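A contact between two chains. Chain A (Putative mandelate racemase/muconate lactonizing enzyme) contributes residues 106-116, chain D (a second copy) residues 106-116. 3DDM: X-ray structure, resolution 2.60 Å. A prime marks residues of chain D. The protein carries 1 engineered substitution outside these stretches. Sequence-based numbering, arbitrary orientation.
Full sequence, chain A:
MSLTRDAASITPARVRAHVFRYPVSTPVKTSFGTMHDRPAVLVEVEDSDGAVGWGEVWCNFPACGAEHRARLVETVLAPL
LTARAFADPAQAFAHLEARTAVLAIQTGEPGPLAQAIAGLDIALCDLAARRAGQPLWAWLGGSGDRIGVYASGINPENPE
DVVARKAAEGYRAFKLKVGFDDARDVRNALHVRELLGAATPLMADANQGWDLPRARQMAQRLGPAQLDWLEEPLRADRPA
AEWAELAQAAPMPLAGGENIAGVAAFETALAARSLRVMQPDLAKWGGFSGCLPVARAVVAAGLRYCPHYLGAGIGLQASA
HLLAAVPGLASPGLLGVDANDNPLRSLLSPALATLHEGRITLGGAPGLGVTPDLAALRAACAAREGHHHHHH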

# COMPACT_ATOMS: atom_id res chain seq x y z
N GLN A 106 -8.82 1.84 -3.36
CA GLN A 106 -8.68 1.41 -4.75
C GLN A 106 -7.32 0.87 -5.12
O GLN A 106 -7.21 0.01 -5.98
CB GLN A 106 -9.00 2.57 -5.70
CG GLN A 106 -10.41 2.54 -6.28
CD GLN A 106 -10.53 1.59 -7.47
OE1 GLN A 106 -10.00 1.86 -8.56
NE2 GLN A 106 -11.23 0.48 -7.26
N THR A 107 -6.28 1.36 -4.47
CA THR A 107 -4.94 0.95 -4.81
C THR A 107 -4.22 0.12 -3.76
O THR A 107 -3.22 -0.53 -4.07
CB THR A 107 -4.09 2.18 -5.10
OG1 THR A 107 -3.95 2.96 -3.91
CG2 THR A 107 -4.77 3.06 -6.14
N GLY A 108 -4.72 0.15 -2.53
CA GLY A 108 -4.07 -0.59 -1.48
C GLY A 108 -2.75 0.06 -1.13
O GLY A 108 -1.77 -0.62 -0.80
N GLU A 109 -2.71 1.39 -1.20
CA GLU A 109 -1.52 2.17 -0.87
C GLU A 109 -1.76 3.07 0.35
O GLU A 109 -1.51 4.27 0.30
CB GLU A 109 -1.08 3.00 -2.07
CG GLU A 109 -0.55 2.16 -3.23
CD GLU A 109 0.07 2.98 -4.36
OE1 GLU A 109 0.60 4.08 -4.07
OE2 GLU A 109 0.05 2.53 -5.52
N PRO A 110 -2.25 2.51 1.46
CA PRO A 110 -2.47 3.37 2.62
C PRO A 110 -1.14 3.90 3.15
O PRO A 110 -1.09 4.97 3.75
CB PRO A 110 -3.15 2.43 3.61
CG PRO A 110 -2.50 1.11 3.31
CD PRO A 110 -2.51 1.09 1.79
N GLY A 111 -0.08 3.13 2.90
CA GLY A 111 1.26 3.50 3.33
C GLY A 111 1.89 4.63 2.53
O GLY A 111 2.18 5.68 3.09
N PRO A 112 2.13 4.43 1.23
CA PRO A 112 2.74 5.48 0.41
C PRO A 112 2.03 6.82 0.59
O PRO A 112 2.66 7.86 0.78
CB PRO A 112 2.58 4.94 -1.00
CG PRO A 112 2.75 3.47 -0.79
CD PRO A 112 1.91 3.21 0.43
N LEU A 113 0.70 6.79 0.54
CA LEU A 113 -0.10 8.00 0.72
C LEU A 113 0.07 8.62 2.10
O LEU A 113 0.24 9.83 2.22
CB LEU A 113 -1.57 7.70 0.46
CG LEU A 113 -1.99 7.51 -1.00
CD1 LEU A 113 -3.33 6.79 -1.03
CD2 LEU A 113 -2.05 8.87 -1.70
N ALA A 114 0.01 7.81 3.15
CA ALA A 114 0.17 8.35 4.50
C ALA A 114 1.53 9.02 4.65
O ALA A 114 1.66 10.11 5.21
CB ALA A 114 0.03 7.25 5.53
N GLN A 115 2.55 8.34 4.12
CA GLN A 115 3.92 8.81 4.16
C GLN A 115 4.08 10.14 3.43
O GLN A 115 4.66 11.10 3.95
CB GLN A 115 4.83 7.73 3.58
CG GLN A 115 5.11 6.58 4.55
CD GLN A 115 5.01 5.19 3.92
OE1 GLN A 115 5.55 4.94 2.84
NE2 GLN A 115 4.34 4.28 4.60
N ALA A 116 3.55 10.20 2.21
CA ALA A 116 3.63 11.44 1.46
C ALA A 116 2.90 12.53 2.24
O ALA A 116 3.38 13.66 2.33
CB ALA A 116 3.02 11.26 0.08
N GLN D 106 5.59 -3.12 6.85
CA GLN D 106 6.56 -2.05 7.03
C GLN D 106 6.29 -0.87 6.12
O GLN D 106 6.39 0.29 6.53
CB GLN D 106 7.97 -2.55 6.70
CG GLN D 106 8.72 -3.25 7.80
CD GLN D 106 9.19 -2.29 8.87
OE1 GLN D 106 9.69 -1.20 8.57
NE2 GLN D 106 9.07 -2.69 10.14
N THR D 107 5.96 -1.18 4.88
CA THR D 107 5.74 -0.17 3.85
C THR D 107 4.30 0.24 3.65
O THR D 107 4.04 1.27 3.03
CB THR D 107 6.24 -0.67 2.50
OG1 THR D 107 5.38 -1.74 2.07
CG2 THR D 107 7.65 -1.20 2.62
N GLY D 108 3.37 -0.57 4.15
CA GLY D 108 1.96 -0.26 3.99
C GLY D 108 1.52 -0.40 2.54
O GLY D 108 0.60 0.26 2.09
N GLU D 109 2.19 -1.29 1.81
CA GLU D 109 1.87 -1.48 0.41
C GLU D 109 1.21 -2.81 0.08
O GLU D 109 1.62 -3.49 -0.86
CB GLU D 109 3.13 -1.29 -0.44
CG GLU D 109 3.65 0.14 -0.44
CD GLU D 109 4.81 0.36 -1.39
OE1 GLU D 109 4.75 -0.14 -2.52
OE2 GLU D 109 5.78 1.06 -1.01
N PRO D 110 0.18 -3.20 0.84
CA PRO D 110 -0.46 -4.48 0.52
C PRO D 110 -0.87 -4.54 -0.97
O PRO D 110 -0.64 -5.55 -1.63
CB PRO D 110 -1.66 -4.51 1.47
CG PRO D 110 -1.92 -3.04 1.79
CD PRO D 110 -0.52 -2.53 1.96
N GLY D 111 -1.45 -3.46 -1.48
CA GLY D 111 -1.87 -3.43 -2.87
C GLY D 111 -0.77 -3.66 -3.89
O GLY D 111 -0.80 -4.65 -4.62
N PRO D 112 0.21 -2.75 -3.99
CA PRO D 112 1.31 -2.87 -4.94
C PRO D 112 1.95 -4.27 -4.91
O PRO D 112 2.29 -4.83 -5.95
CB PRO D 112 2.28 -1.78 -4.48
CG PRO D 112 1.36 -0.72 -4.00
CD PRO D 112 0.33 -1.50 -3.21
N LEU D 113 2.14 -4.83 -3.72
CA LEU D 113 2.74 -6.14 -3.62
C LEU D 113 1.78 -7.19 -4.16
O LEU D 113 2.18 -8.05 -4.95
CB LEU D 113 3.14 -6.44 -2.18
CG LEU D 113 4.41 -5.69 -1.74
CD1 LEU D 113 4.62 -5.79 -0.22
CD2 LEU D 113 5.61 -6.26 -2.48
N ALA D 114 0.52 -7.11 -3.76
CA ALA D 114 -0.49 -8.07 -4.22
C ALA D 114 -0.60 -8.02 -5.76
O ALA D 114 -0.58 -9.06 -6.44
CB ALA D 114 -1.83 -7.76 -3.59
N GLN D 115 -0.69 -6.81 -6.29
CA GLN D 115 -0.80 -6.60 -7.72
C GLN D 115 0.43 -7.12 -8.49
O GLN D 115 0.30 -7.68 -9.58
CB GLN D 115 -1.02 -5.11 -7.98
CG GLN D 115 -2.41 -4.64 -7.61
CD GLN D 115 -2.44 -3.29 -6.91
OE1 GLN D 115 -1.67 -2.39 -7.23
NE2 GLN D 115 -3.36 -3.15 -5.97
N ALA D 116 1.61 -6.93 -7.92
CA ALA D 116 2.82 -7.41 -8.58
C ALA D 116 2.84 -8.95 -8.50
O ALA D 116 3.20 -9.63 -9.46
CB ALA D 116 4.07 -6.82 -7.91

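Two copies of the same turn, each lying between the end of one helix and the start of the next, meet in a nearly symmetric contact held mainly by backbone atoms. The shortest polar links are reciprocal: Gly111′ N donates to Gly108 O at 2.9 Å, and Gly111 N donates to Gly108′ O at 3.1 Å. Each acceptor is the carbonyl of the residue that leaves the preceding helix; each donor lies in the first turn of the following helix, where backbone NH groups have no carbonyl of their own helix to bond and are free to reach the other chain.

A second pair of bonds flanks the first. Gln115′ NE2 donates to Thr107 O over 3.2 Å with an almost linear angle of 165°; its counterpart, from Gln115 NE2 to Thr107′ O, is straight but long at 3.4 Å, and weak. Both glutamines direct CA-to-CB toward the partner stretch, and both OE1 atoms are hydrogen-bonded elsewhere in the structure, so each amide is engaged at its two ends. The Thr107 carbonyl also receives a CA-H...O contact from Gly111′ CA at 3.4 Å, matched by Gly111 CA to Thr107′ O at 3.6 Å.

Such closeness depends on glycine. The CA atoms of Gly108 and Gly111′ lie 3.9 Å apart, as do those of Gly111 and Gly108′, whereas the register is centred on Glu109 and Glu109′, with CA atoms 5.1 Å apart. A CB on Gly108 would fall 2.6 Å from Gly111′ CA. A CB on Gly111′ would fall 1.9 Å from Thr107 O; the equivalent positions in the other half clash likewise. Positive phi at Gly108 and Gly108′ (71° and 69°) independently favours glycine.

Around this polar centre, proline rings and aliphatic carbons pack. Pro110 CD approaches Gly108′ O to 3.2 Å and Pro112′ CD approaches Gly108 O to 3.3 Å, so ring methylenes crowd the same carbonyls that accept the glycine NH groups. Pro110 CD and Pro110′ CD meet at 4.1 Å in a looser apolar contact. Farther out, Glu109 CG rests 3.5 Å from Pro112′ CG, and Pro112 CG lies at the same 3.5 Å from Glu109′ CG. The closest approach is through the CG methylenes; the carboxylate oxygens are hydrogen-bonded elsewhere in the structure. Within each chain, a weak bond from Glu109 N to Thr107 OG1 (3.4 Å; 3.2 Å from Glu109′ N to Thr107′ OG1) spans the turn. Together the two stretches bury 388 Å².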